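Local atomic coordinates of lysine/ornithine decarboxylase (Vibrio vulnificus, PDB entry 2PLJ), a protein that catalyses the pyridoxal-phosphate-dependent decarboxylation of lysine and ornithine, yielding cadaverine and putrescine. Residues A71-L76 and I267-C271; V258-Q262 and A336-L340; T341-Q345 and L371-N375. One frame throughout, in Å; residues are numbered along the deposited sequence.

The three contacts run from the beta/alpha barrel into the beta domain. Interaction 1 packs two outer helices of the barrel together, 62-75 and 267-278. Interaction 2 uses the loop just ahead of helix 267-278 and joins it to residues 336-340, which lead into strand 340-342. Interaction 3 takes up the chain at the very next residue and belongs wholly to the beta domain. Centres of interactions 1 and 2 lie about 20 Å apart, those of 2 and 3 about 19 Å, and those of 1 and 3 about 36 Å. Along the chain the segments of 1 and 2 alternate, while 3 follows both; interaction 2 joins a barrel loop to the chain entering the beta domain.

Interaction 1: residues A71-L76 and I267-C271; sequences ALKNAL and IDQFC
Ala75 and Ile267 bring together two neighbouring outer helices of the beta/alpha barrel, 62-75 and 267-278, which lead into the adjacent parallel strands 79-84 and 286-289. The short helical segments cross at -35°, with their axes 8.9 Å apart at the closest point and a small residue, Ala75, at the centre of the interface. The Ala75 methyl is a low bump that settles into a hollow walled by Ile267 and Cys271: its CB lies 3.8 Å from CG1 of Ile267 and 4.0 Å from SG of Cys271. Asp268 borders the same hollow, but it was modelled in two conformers, so the part its carboxylate plays there is less certain.

The fit is reciprocal. Ile267 is a branched knob facing the first helix. Its CG2 approaches Ala71, while CG1, anti to the backbone N (chi1 -165°), turns to the side where Leu72 waits. The Leu72 and Ile267 side chains cross at about a right angle, and CD1 of Leu72 rests 3.8 Å from CG1 of Ile267. Farther along, Cys271 fills the notch where the first helix ends. Its sulfur sits against the branch point of Leu76, SG to CG 3.6 Å, and its CB presses towards the Ala75 carbonyl. Leu76 has already left helical geometry, yet its side chain turns back over the second helix and also reaches Ile274 and Asn275. Phe294 covers both Leu72 and Ile267 from the short helix 293-296.

No direct hydrogen bond links the segments; water works along the more open border instead. One such water donates to two backbone carbonyls, lying 3.0 Å from O of Ala75 and 2.9 Å from O of Asp268.

Interaction 2: residues V258-Q262 and A336-L340; sequences VNYTQ and ARYPL
Arg337 meets Tyr260 through its backbone and Thr261 through its side chain. Its carbonyl O lies 3.3 Å from CB of Tyr260 and also comes near CG and CD1 of that ring, obliquely. The arginine chain runs extended from CG to NE and crosses the threonine at about a right angle, so that the aliphatic CD, rather than the charged end, comes 3.9 Å from OG1 of Thr261. A water mediates the polar link between the two backbones: it accepts from N of Thr261 at 2.9 Å and donates to O of Arg337 at 3.1 Å.

Tyr338 comes next. Its CB leaves the backbone away from the other segment, but the ring swings back to lie beside that of Tyr260, both pointing the same way. The planes are inclined at 69°, an oblique pairing, and CE1 of Tyr260 lies 3.8 Å from both CD1 and CE1 of Tyr338. The Tyr260 hydroxyl is engaged by Arg293, and Met385 and Thr389 touch the Tyr338 side chain.

Pro339 closes the contact. Its CG packs 3.4 Å from the carbonyl O of Tyr260, while the Thr261 methyl CG2 packs 3.7 Å from N of Pro339. That methyl stands anti to the carbonyl carbon of Thr261, a rotation that sends it over the peptide between Tyr338 and Pro339.

In this example of an interdomain contact, a barrel loop following strand 249-251 meets the lead-in to strand 340-342. The Tyr260 side chain is about 8 Å from the bound phosphopyridoxyl-putrescine adduct, close to the active site. The direct contact is van der Waals, between ring, methyl and proline surfaces and backbone carbonyls, which suggests that shape rather than direct polar pairing holds it, with a water bridge between main chains.

Interaction 3: residues T341-Q345 and L371-N375; sequences TTIKQ and LPKLN
The carbonyl O of Lys344 lies 3.3 Å from CG of Pro372 while accepting a hydrogen bond from OG1 of Thr342, 2.7 Å away. The hydroxyl approaches in the carbonyl plane, with a C=O...O angle of 153°. Thr342 can reach forward in this way because OG1 stands between its own backbone N and carbonyl carbon (chi1 53°). A second bond tightens the turn: NE2 of Gln345 donates to O of Thr342 at 3.0 Å, nearly straight at 165°. Two side chains thus brace the bend, a small illustration of how a chain leaving a strand can be shaped by its own residues.

The same rotation of Thr342 directs its methyl towards the leucines. CG2 is 3.9 Å from CD2 of Leu371 and somewhat farther from CD1 of Leu374, whose other methyl, CD2, packs 4.0 Å from CB of Lys344. Beyond that apolar patch the lysine chain bends at chi2 and chi4 and carries its amino group to Asn375, with NZ 3.0 Å from OD1. Its salt bridge is with Asp378, which also accepts from the backbone N of Asn375, so one carboxylate oxygen links the two segments at this end.

Strands 340-342 and 369-372 belong to the curled sheet of the beta domain but pair with different partners, 379-382 and 349-355 respectively. The connection between them here is made mostly by side chains, including those of the residues just past the strands, while Ile343 packs against helix 40-53 and Leu371 against Tyr318 of strand 315-320.

Interaction 1: residues A71-L76 and I267-C271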
ATOM      1  N   ALA A  71      18.923  24.254  -2.878  1.00 12.86           N
ATOM      2  CA  ALA A  71      19.067  24.536  -1.444  1.00 13.32           C
ATOM      3  C   ALA A  71      19.995  23.512  -0.786  1.00 13.27           C
ATOM      4  O   ALA A  71      20.861  23.880   0.019  1.00 13.90           O
ATOM      5  CB  ALA A  71      17.722  24.573  -0.760  1.00 13.80           C
ATOM      6  N   LEU A  72      19.833  22.230  -1.139  1.00 12.83           N
ATOM      7  CA  LEU A  72      20.693  21.186  -0.571  1.00 13.53           C
ATOM      8  C   LEU A  72      22.152  21.312  -1.053  1.00 13.72           C
ATOM      9  O   LEU A  72      23.089  21.174  -0.243  1.00 13.30           O
ATOM     10  CB  LEU A  72      20.137  19.789  -0.859  1.00 13.77           C
ATOM     11  CG  LEU A  72      20.879  18.647  -0.126  1.00 15.23           C
ATOM     12  CD1 LEU A  72      20.910  18.832   1.389  1.00 15.26           C
ATOM     13  CD2 LEU A  72      20.204  17.337  -0.467  1.00 16.47           C
ATOM     14  N   LYS A  73      22.327  21.552  -2.359  1.00 14.05           N
ATOM     15  CA  LYS A  73      23.656  21.804  -2.944  1.00 14.35           C
ATOM     16  C   LYS A  73      24.349  22.943  -2.197  1.00 14.74           C
ATOM     17  O   LYS A  73      25.543  22.847  -1.844  1.00 14.69           O
ATOM     18  CB  LYS A  73      23.519  22.128  -4.435  1.00 15.10           C
ATOM     19  CG  LYS A  73      24.844  22.176  -5.158  1.00 18.14           C
ATOM     20  CD  LYS A  73      24.650  22.452  -6.643  1.00 23.38           C
ATOM     21  CE  LYS A  73      25.992  22.397  -7.367  1.00 25.62           C
ATOM     22  NZ  LYS A  73      25.805  22.764  -8.800  1.00 30.68           N
ATOM     23  N   ASN A  74      23.607  24.005  -1.901  1.00 14.33           N
ATOM     24  CA  ASN A  74      24.205  25.130  -1.201  1.00 16.47           C
ATOM     25  C   ASN A  74      24.524  24.821   0.268  1.00 16.06           C
ATOM     26  O   ASN A  74      25.502  25.344   0.826  1.00 16.41           O
ATOM     27  CB  ASN A  74      23.365  26.403  -1.369  1.00 17.35           C
ATOM     28  CG  ASN A  74      24.234  27.655  -1.322  1.00 20.47           C
ATOM     29  OD1 ASN A  74      24.615  28.121  -0.245  1.00 22.43           O
ATOM     30  ND2 ASN A  74      24.619  28.159  -2.499  1.00 24.90           N
ATOM     31  N   ALA A  75      23.718  23.948   0.873  1.00 15.58           N
ATOM     32  CA  ALA A  75      23.891  23.510   2.267  1.00 15.84           C
ATOM     33  C   ALA A  75      25.053  22.504   2.424  1.00 15.86           C
ATOM     34  O   ALA A  75      25.692  22.424   3.490  1.00 16.45           O
ATOM     35  CB  ALA A  75      22.589  22.900   2.802  1.00 15.43           C
ATOM     36  N   LEU A  76      25.345  21.769   1.356  1.00 16.34           N
ATOM     37  CA  LEU A  76      26.319  20.677   1.399  1.00 17.05           C
ATOM     38  C   LEU A  76      27.248  20.813   0.218  1.00 17.73           C
ATOM     39  O   LEU A  76      27.162  20.042  -0.759  1.00 17.83           O
ATOM     40  CB  LEU A  76      25.631  19.305   1.342  1.00 18.02           C
ATOM     41  CG  LEU A  76      25.065  18.566   2.524  1.00 19.60           C
ATOM     42  CD1 LEU A  76      24.395  17.296   1.948  1.00 16.77           C
ATOM     43  CD2 LEU A  76      26.128  18.218   3.594  1.00 17.12           C
ATOM     44  N   ILE A 267      17.860  23.765   6.309  1.00 18.11           N
ATOM     45  CA  ILE A 267      18.845  22.840   5.724  1.00 17.84           C
ATOM     46  C   ILE A 267      20.314  23.310   5.923  1.00 17.88           C
ATOM     47  O   ILE A 267      21.187  22.470   6.166  1.00 16.83           O
ATOM     48  CB  ILE A 267      18.514  22.452   4.255  1.00 17.82           C
ATOM     49  CG1 ILE A 267      19.329  21.226   3.823  1.00 18.43           C
ATOM     50  CG2 ILE A 267      18.687  23.663   3.287  1.00 18.19           C
ATOM     51  CD1 ILE A 267      19.085  19.974   4.677  1.00 20.04           C
ATOM     52  N   ASP A 268      20.575  24.620   5.807  1.00 17.61           N
ATOM     53  CA  ASP A 268      21.960  25.142   6.042  1.00 18.64           C
ATOM     54  C   ASP A 268      22.457  24.828   7.437  1.00 18.42           C
ATOM     55  O   ASP A 268      23.594  24.357   7.614  1.00 19.05           O
ATOM     56  CB  ASP A 268      22.110  26.648   5.821  1.00 19.48           C
ATOM     57  CG  ASP A 268      21.776  27.070   4.427  0.50 20.29           C
ATOM     58  OD1 ASP A 268      21.906  26.235   3.514  0.50 20.99           O
ATOM     59  OD2 ASP A 268      21.408  28.254   4.255  0.50 22.29           O
ATOM     60  N   GLN A 269      21.605  25.100   8.424  1.00 18.57           N
ATOM     61  CA  GLN A 269      21.940  24.875   9.833  1.00 19.09           C
ATOM     62  C   GLN A 269      22.099  23.385  10.116  1.00 18.57           C
ATOM     63  O   GLN A 269      23.037  22.981  10.836  1.00 17.53           O
ATOM     64  CB  GLN A 269      20.877  25.472  10.742  1.00 19.79           C
ATOM     65  CG  GLN A 269      20.871  26.980  10.752  1.00 23.11           C
ATOM     66  CD  GLN A 269      19.606  27.517  11.377  1.00 28.60           C
ATOM     67  OE1 GLN A 269      19.044  26.913  12.306  1.00 30.29           O
ATOM     68  NE2 GLN A 269      19.133  28.648  10.859  1.00 28.99           N
ATOM     69  N   PHE A 270      21.197  22.591   9.527  1.00 17.60           N
ATOM     70  CA  PHE A 270      21.261  21.135   9.614  1.00 16.48           C
ATOM     71  C   PHE A 270      22.586  20.608   9.123  1.00 16.58           C
ATOM     72  O   PHE A 270      23.203  19.790   9.807  1.00 17.04           O
ATOM     73  CB  PHE A 270      20.121  20.493   8.819  1.00 17.39           C
ATOM     74  CG  PHE A 270      19.965  19.033   9.072  1.00 16.33           C
ATOM     75  CD1 PHE A 270      19.120  18.580  10.100  1.00 18.51           C
ATOM     76  CD2 PHE A 270      20.622  18.099   8.259  1.00 17.36           C
ATOM     77  CE1 PHE A 270      18.930  17.221  10.327  1.00 19.07           C
ATOM     78  CE2 PHE A 270      20.443  16.735   8.455  1.00 17.51           C
ATOM     79  CZ  PHE A 270      19.587  16.277   9.478  1.00 17.96           C
ATOM     80  N   CYS A 271      23.049  21.110   7.976  1.00 15.86           N
ATOM     81  CA  CYS A 271      24.257  20.560   7.337  1.00 16.08           C
ATOM     82  C   CYS A 271      25.581  21.115   7.875  1.00 15.12           C
ATOM     83  O   CYS A 271      26.629  20.552   7.586  1.00 14.60           O
ATOM     84  CB  CYS A 271      24.184  20.714   5.821  1.00 16.98           C
ATOM     85  SG  CYS A 271      22.842  19.697   5.113  1.00 18.73           S
TER
HETATM   86  O   HOH W   1      20.681  26.217   1.324  1.00 22.93           O
HETATM   87  O   HOH W   2      25.432  24.725   5.406  1.00 34.93           O

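Interaction 2: residues V258-Q262 and A336-L340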
ATOM      1  N   VAL A 258      12.309  17.474   6.050  1.00 16.56           N
ATOM      2  CA  VAL A 258      11.504  18.600   5.557  1.00 16.51           C
ATOM      3  C   VAL A 258      10.366  18.884   6.531  1.00 16.63           C
ATOM      4  O   VAL A 258      10.036  18.055   7.385  1.00 16.65           O
ATOM      5  CB  VAL A 258      10.916  18.310   4.156  1.00 17.14           C
ATOM      6  CG1 VAL A 258      12.012  18.006   3.172  1.00 19.08           C
ATOM      7  CG2 VAL A 258       9.902  17.189   4.214  1.00 17.92           C
ATOM      8  N   ASN A 259       9.768  20.054   6.386  1.00 16.47           N
ATOM      9  CA  ASN A 259       8.654  20.441   7.244  1.00 17.57           C
ATOM     10  C   ASN A 259       7.395  19.731   6.830  1.00 16.72           C
ATOM     11  O   ASN A 259       7.000  19.819   5.664  1.00 17.08           O
ATOM     12  CB  ASN A 259       8.412  21.945   7.171  1.00 18.51           C
ATOM     13  CG  ASN A 259       9.578  22.732   7.715  1.00 21.43           C
ATOM     14  OD1 ASN A 259      10.168  23.551   7.020  1.00 30.79           O
ATOM     15  ND2 ASN A 259       9.954  22.439   8.925  1.00 20.18           N
ATOM     16  N   TYR A 260       6.769  19.053   7.787  1.00 15.61           N
ATOM     17  CA  TYR A 260       5.384  18.581   7.612  1.00 16.00           C
ATOM     18  C   TYR A 260       4.496  19.464   8.473  1.00 16.75           C
ATOM     19  O   TYR A 260       4.196  20.586   8.090  1.00 16.72           O
ATOM     20  CB  TYR A 260       5.233  17.090   7.937  1.00 15.73           C
ATOM     21  CG  TYR A 260       5.853  16.254   6.848  1.00 13.57           C
ATOM     22  CD1 TYR A 260       5.124  15.935   5.685  1.00 16.34           C
ATOM     23  CD2 TYR A 260       7.183  15.831   6.948  1.00 14.49           C
ATOM     24  CE1 TYR A 260       5.706  15.177   4.655  1.00 13.32           C
ATOM     25  CE2 TYR A 260       7.781  15.081   5.936  1.00 15.73           C
ATOM     26  CZ  TYR A 260       7.046  14.762   4.780  1.00 15.66           C
ATOM     27  OH  TYR A 260       7.691  14.016   3.784  1.00 14.13           O
ATOM     28  N   THR A 261       4.090  18.984   9.642  1.00 17.61           N
ATOM     29  CA  THR A 261       3.274  19.841  10.524  1.00 18.67           C
ATOM     30  C   THR A 261       4.098  20.445  11.659  1.00 20.40           C
ATOM     31  O   THR A 261       3.577  21.222  12.448  1.00 20.72           O
ATOM     32  CB  THR A 261       2.050  19.101  11.107  1.00 19.02           C
ATOM     33  OG1 THR A 261       2.503  18.032  11.947  1.00 17.01           O
ATOM     34  CG2 THR A 261       1.167  18.545   9.968  1.00 18.57           C
ATOM     35  N   GLN A 262       5.366  20.065  11.751  1.00 22.06           N
ATOM     36  CA  GLN A 262       6.272  20.589  12.770  1.00 24.41           C
ATOM     37  C   GLN A 262       7.512  21.148  12.072  1.00 24.57           C
ATOM     38  O   GLN A 262       8.020  20.553  11.119  1.00 24.57           O
ATOM     39  CB  GLN A 262       6.692  19.486  13.759  1.00 24.60           C
ATOM     40  CG  GLN A 262       5.571  18.944  14.669  1.00 29.56           C
ATOM     41  CD  GLN A 262       5.140  19.919  15.756  1.00 34.06           C
ATOM     42  OE1 GLN A 262       5.977  20.555  16.407  1.00 37.10           O
ATOM     43  NE2 GLN A 262       3.821  20.030  15.973  1.00 35.94           N
ATOM     44  N   ALA A 336       3.360   9.019   8.594  1.00 17.04           N
ATOM     45  CA  ALA A 336       3.323  10.406   8.170  1.00 17.01           C
ATOM     46  C   ALA A 336       2.152  11.199   8.753  1.00 16.47           C
ATOM     47  O   ALA A 336       1.150  10.639   9.223  1.00 16.90           O
ATOM     48  CB  ALA A 336       3.269  10.482   6.643  1.00 16.83           C
ATOM     49  N   ARG A 337       2.272  12.524   8.674  1.00 16.18           N
ATOM     50  CA  ARG A 337       1.167  13.435   8.974  1.00 16.18           C
ATOM     51  C   ARG A 337       1.370  14.661   8.083  1.00 15.60           C
ATOM     52  O   ARG A 337       2.432  15.313   8.139  1.00 15.65           O
ATOM     53  CB  ARG A 337       1.146  13.852  10.451  1.00 16.95           C
ATOM     54  CG  ARG A 337      -0.103  14.632  10.781  1.00 20.15           C
ATOM     55  CD  ARG A 337      -0.123  15.126  12.224  1.00 25.66           C
ATOM     56  NE  ARG A 337      -1.366  15.845  12.491  1.00 34.06           N
ATOM     57  CZ  ARG A 337      -2.248  15.511  13.440  1.00 38.66           C
ATOM     58  NH1 ARG A 337      -2.025  14.472  14.253  1.00 39.80           N
ATOM     59  NH2 ARG A 337      -3.356  16.231  13.598  1.00 39.53           N
ATOM     60  N   TYR A 338       0.369  14.954   7.252  1.00 14.96           N
ATOM     61  CA  TYR A 338       0.489  16.045   6.282  1.00 14.78           C
ATOM     62  C   TYR A 338      -0.404  17.210   6.671  1.00 15.39           C
ATOM     63  O   TYR A 338      -1.538  16.979   7.121  1.00 15.79           O
ATOM     64  CB  TYR A 338       0.124  15.594   4.843  1.00 14.79           C
ATOM     65  CG  TYR A 338       0.776  14.278   4.464  1.00 15.62           C
ATOM     66  CD1 TYR A 338       2.088  14.250   3.973  1.00 15.83           C
ATOM     67  CD2 TYR A 338       0.080  13.063   4.628  1.00 17.23           C
ATOM     68  CE1 TYR A 338       2.721  13.041   3.676  1.00 14.41           C
ATOM     69  CE2 TYR A 338       0.689  11.832   4.317  1.00 14.80           C
ATOM     70  CZ  TYR A 338       2.010  11.846   3.836  1.00 14.99           C
ATOM     71  OH  TYR A 338       2.579  10.650   3.509  1.00 16.29           O
ATOM     72  N   PRO A 339       0.061  18.449   6.412  1.00 15.98           N
ATOM     73  CA  PRO A 339      -0.858  19.600   6.580  1.00 15.91           C
ATOM     74  C   PRO A 339      -2.010  19.431   5.589  1.00 15.75           C
ATOM     75  O   PRO A 339      -1.783  19.076   4.448  1.00 16.62           O
ATOM     76  CB  PRO A 339      -0.005  20.823   6.213  1.00 16.99           C
ATOM     77  CG  PRO A 339       1.442  20.324   6.145  1.00 18.22           C
ATOM     78  CD  PRO A 339       1.380  18.846   5.872  1.00 16.46           C
ATOM     79  N   LEU A 340      -3.225  19.674   6.055  1.00 16.02           N
ATOM     80  CA  LEU A 340      -4.445  19.570   5.239  1.00 16.28           C
ATOM     81  C   LEU A 340      -5.208  20.887   5.301  1.00 17.16           C
ATOM     82  O   LEU A 340      -5.273  21.533   6.355  1.00 17.25           O
ATOM     83  CB  LEU A 340      -5.337  18.429   5.740  1.00 16.67           C
ATOM     84  CG  LEU A 340      -4.764  16.997   5.718  1.00 18.01           C
ATOM     85  CD1 LEU A 340      -5.680  16.043   6.492  1.00 20.10           C
ATOM     86  CD2 LEU A 340      -4.517  16.519   4.296  1.00 21.07           C
TER
HETATM   87  O   HOH W   3       3.887  16.255  10.732  1.00 36.65           O

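Interaction 3: residues T341-Q345 and L371-N375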
ATOM      1  N   THR A 341      -5.789  21.278   4.173  1.00 17.22           N
ATOM      2  CA  THR A 341      -6.613  22.472   4.143  1.00 17.51           C
ATOM      3  C   THR A 341      -7.774  22.274   3.172  1.00 18.21           C
ATOM      4  O   THR A 341      -7.904  21.210   2.534  1.00 18.46           O
ATOM      5  CB  THR A 341      -5.743  23.756   3.858  1.00 17.91           C
ATOM      6  OG1 THR A 341      -6.499  24.941   4.135  1.00 18.64           O
ATOM      7  CG2 THR A 341      -5.197  23.780   2.429  1.00 17.81           C
ATOM      8  N   THR A 342      -8.635  23.282   3.089  1.00 17.56           N
ATOM      9  CA  THR A 342      -9.746  23.254   2.151  1.00 17.79           C
ATOM     10  C   THR A 342      -9.733  24.576   1.417  1.00 18.28           C
ATOM     11  O   THR A 342      -9.197  25.564   1.929  1.00 18.43           O
ATOM     12  CB  THR A 342     -11.095  23.083   2.902  1.00 17.88           C
ATOM     13  OG1 THR A 342     -11.197  24.082   3.927  1.00 17.65           O
ATOM     14  CG2 THR A 342     -11.155  21.703   3.531  1.00 19.35           C
ATOM     15  N   ILE A 343     -10.288  24.592   0.210  1.00 18.25           N
ATOM     16  CA  ILE A 343     -10.447  25.859  -0.512  1.00 19.21           C
ATOM     17  C   ILE A 343     -11.460  26.708   0.238  1.00 20.37           C
ATOM     18  O   ILE A 343     -11.194  27.883   0.513  1.00 20.02           O
ATOM     19  CB  ILE A 343     -10.800  25.655  -2.004  1.00 18.64           C
ATOM     20  CG1 ILE A 343      -9.595  25.040  -2.744  1.00 20.23           C
ATOM     21  CG2 ILE A 343     -11.231  27.003  -2.664  1.00 19.05           C
ATOM     22  CD1 ILE A 343      -9.921  24.515  -4.129  1.00 23.62           C
ATOM     23  N   LYS A 344     -12.581  26.087   0.612  1.00 21.01           N
ATOM     24  CA  LYS A 344     -13.614  26.753   1.429  1.00 22.41           C
ATOM     25  C   LYS A 344     -13.040  27.199   2.765  1.00 22.92           C
ATOM     26  O   LYS A 344     -12.428  26.403   3.483  1.00 22.85           O
ATOM     27  CB  LYS A 344     -14.799  25.825   1.667  1.00 22.61           C
ATOM     28  CG  LYS A 344     -15.648  25.624   0.438  1.00 25.13           C
ATOM     29  CD  LYS A 344     -17.128  25.663   0.768  1.00 27.34           C
ATOM     30  CE  LYS A 344     -17.927  25.648  -0.516  1.00 27.79           C
ATOM     31  NZ  LYS A 344     -19.103  24.750  -0.404  1.00 28.69           N
ATOM     32  N   GLN A 345     -13.219  28.482   3.072  1.00 23.96           N
ATOM     33  CA  GLN A 345     -12.692  29.076   4.300  1.00 24.97           C
ATOM     34  C   GLN A 345     -13.728  30.014   4.918  1.00 25.46           C
ATOM     35  O   GLN A 345     -14.566  30.575   4.210  1.00 25.68           O
ATOM     36  CB  GLN A 345     -11.394  29.844   4.009  1.00 25.05           C
ATOM     37  CG  GLN A 345     -10.188  28.963   3.639  1.00 26.82           C
ATOM     38  CD  GLN A 345      -9.633  28.198   4.832  1.00 29.14           C
ATOM     39  OE1 GLN A 345      -9.492  28.756   5.928  1.00 29.90           O
ATOM     40  NE2 GLN A 345      -9.309  26.919   4.627  1.00 28.37           N
ATOM     41  N   LEU A 371     -13.199  21.702  10.344  1.00 19.23           N
ATOM     42  CA  LEU A 371     -13.376  22.161   8.974  1.00 19.08           C
ATOM     43  C   LEU A 371     -14.670  22.928   8.816  1.00 19.23           C
ATOM     44  O   LEU A 371     -15.664  22.644   9.504  1.00 18.61           O
ATOM     45  CB  LEU A 371     -13.390  20.979   7.995  1.00 18.41           C
ATOM     46  CG  LEU A 371     -12.206  20.015   7.867  1.00 18.93           C
ATOM     47  CD1 LEU A 371     -12.608  18.906   6.912  1.00 20.48           C
ATOM     48  CD2 LEU A 371     -10.915  20.703   7.341  1.00 18.36           C
ATOM     49  N   PRO A 372     -14.682  23.895   7.884  1.00 19.55           N
ATOM     50  CA  PRO A 372     -15.956  24.487   7.523  1.00 19.33           C
ATOM     51  C   PRO A 372     -16.868  23.418   6.895  1.00 18.94           C
ATOM     52  O   PRO A 372     -16.383  22.357   6.455  1.00 18.81           O
ATOM     53  CB  PRO A 372     -15.573  25.569   6.500  1.00 19.58           C
ATOM     54  CG  PRO A 372     -14.244  25.215   6.023  1.00 19.93           C
ATOM     55  CD  PRO A 372     -13.554  24.449   7.105  1.00 19.82           C
ATOM     56  N   LYS A 373     -18.171  23.674   6.892  1.00 18.29           N
ATOM     57  CA  LYS A 373     -19.110  22.778   6.225  1.00 18.17           C
ATOM     58  C   LYS A 373     -18.783  22.680   4.729  1.00 18.51           C
ATOM     59  O   LYS A 373     -18.705  23.698   4.036  1.00 18.77           O
ATOM     60  CB  LYS A 373     -20.565  23.231   6.438  1.00 18.98           C
ATOM     61  CG  LYS A 373     -21.615  22.378   5.729  1.00 19.84           C
ATOM     62  CD  LYS A 373     -21.575  20.909   6.178  1.00 23.39           C
ATOM     63  CE  LYS A 373     -22.733  20.090   5.594  1.00 22.92           C
ATOM     64  NZ  LYS A 373     -22.770  19.965   4.096  1.00 21.09           N
ATOM     65  N   LEU A 374     -18.577  21.450   4.264  1.00 16.56           N
ATOM     66  CA  LEU A 374     -18.299  21.180   2.855  1.00 16.58           C
ATOM     67  C   LEU A 374     -19.482  20.523   2.160  1.00 16.84           C
ATOM     68  O   LEU A 374     -20.201  19.725   2.768  1.00 17.96           O
ATOM     69  CB  LEU A 374     -17.102  20.242   2.739  1.00 16.61           C
ATOM     70  CG  LEU A 374     -15.815  20.699   3.431  1.00 16.73           C
ATOM     71  CD1 LEU A 374     -14.779  19.603   3.245  1.00 15.64           C
ATOM     72  CD2 LEU A 374     -15.351  22.047   2.876  1.00 18.35           C
ATOM     73  N   ASN A 375     -19.671  20.867   0.889  1.00 16.67           N
ATOM     74  CA  ASN A 375     -20.608  20.176   0.009  1.00 16.92           C
ATOM     75  C   ASN A 375     -19.910  19.038  -0.743  1.00 16.88           C
ATOM     76  O   ASN A 375     -18.678  19.070  -0.945  1.00 16.19           O
ATOM     77  CB  ASN A 375     -21.155  21.155  -1.026  1.00 17.90           C
ATOM     78  CG  ASN A 375     -21.936  22.298  -0.403  1.00 20.08           C
ATOM     79  OD1 ASN A 375     -21.765  23.450  -0.790  1.00 25.01           O
ATOM     80  ND2 ASN A 375     -22.794  21.986   0.551  1.00 21.82           N
TER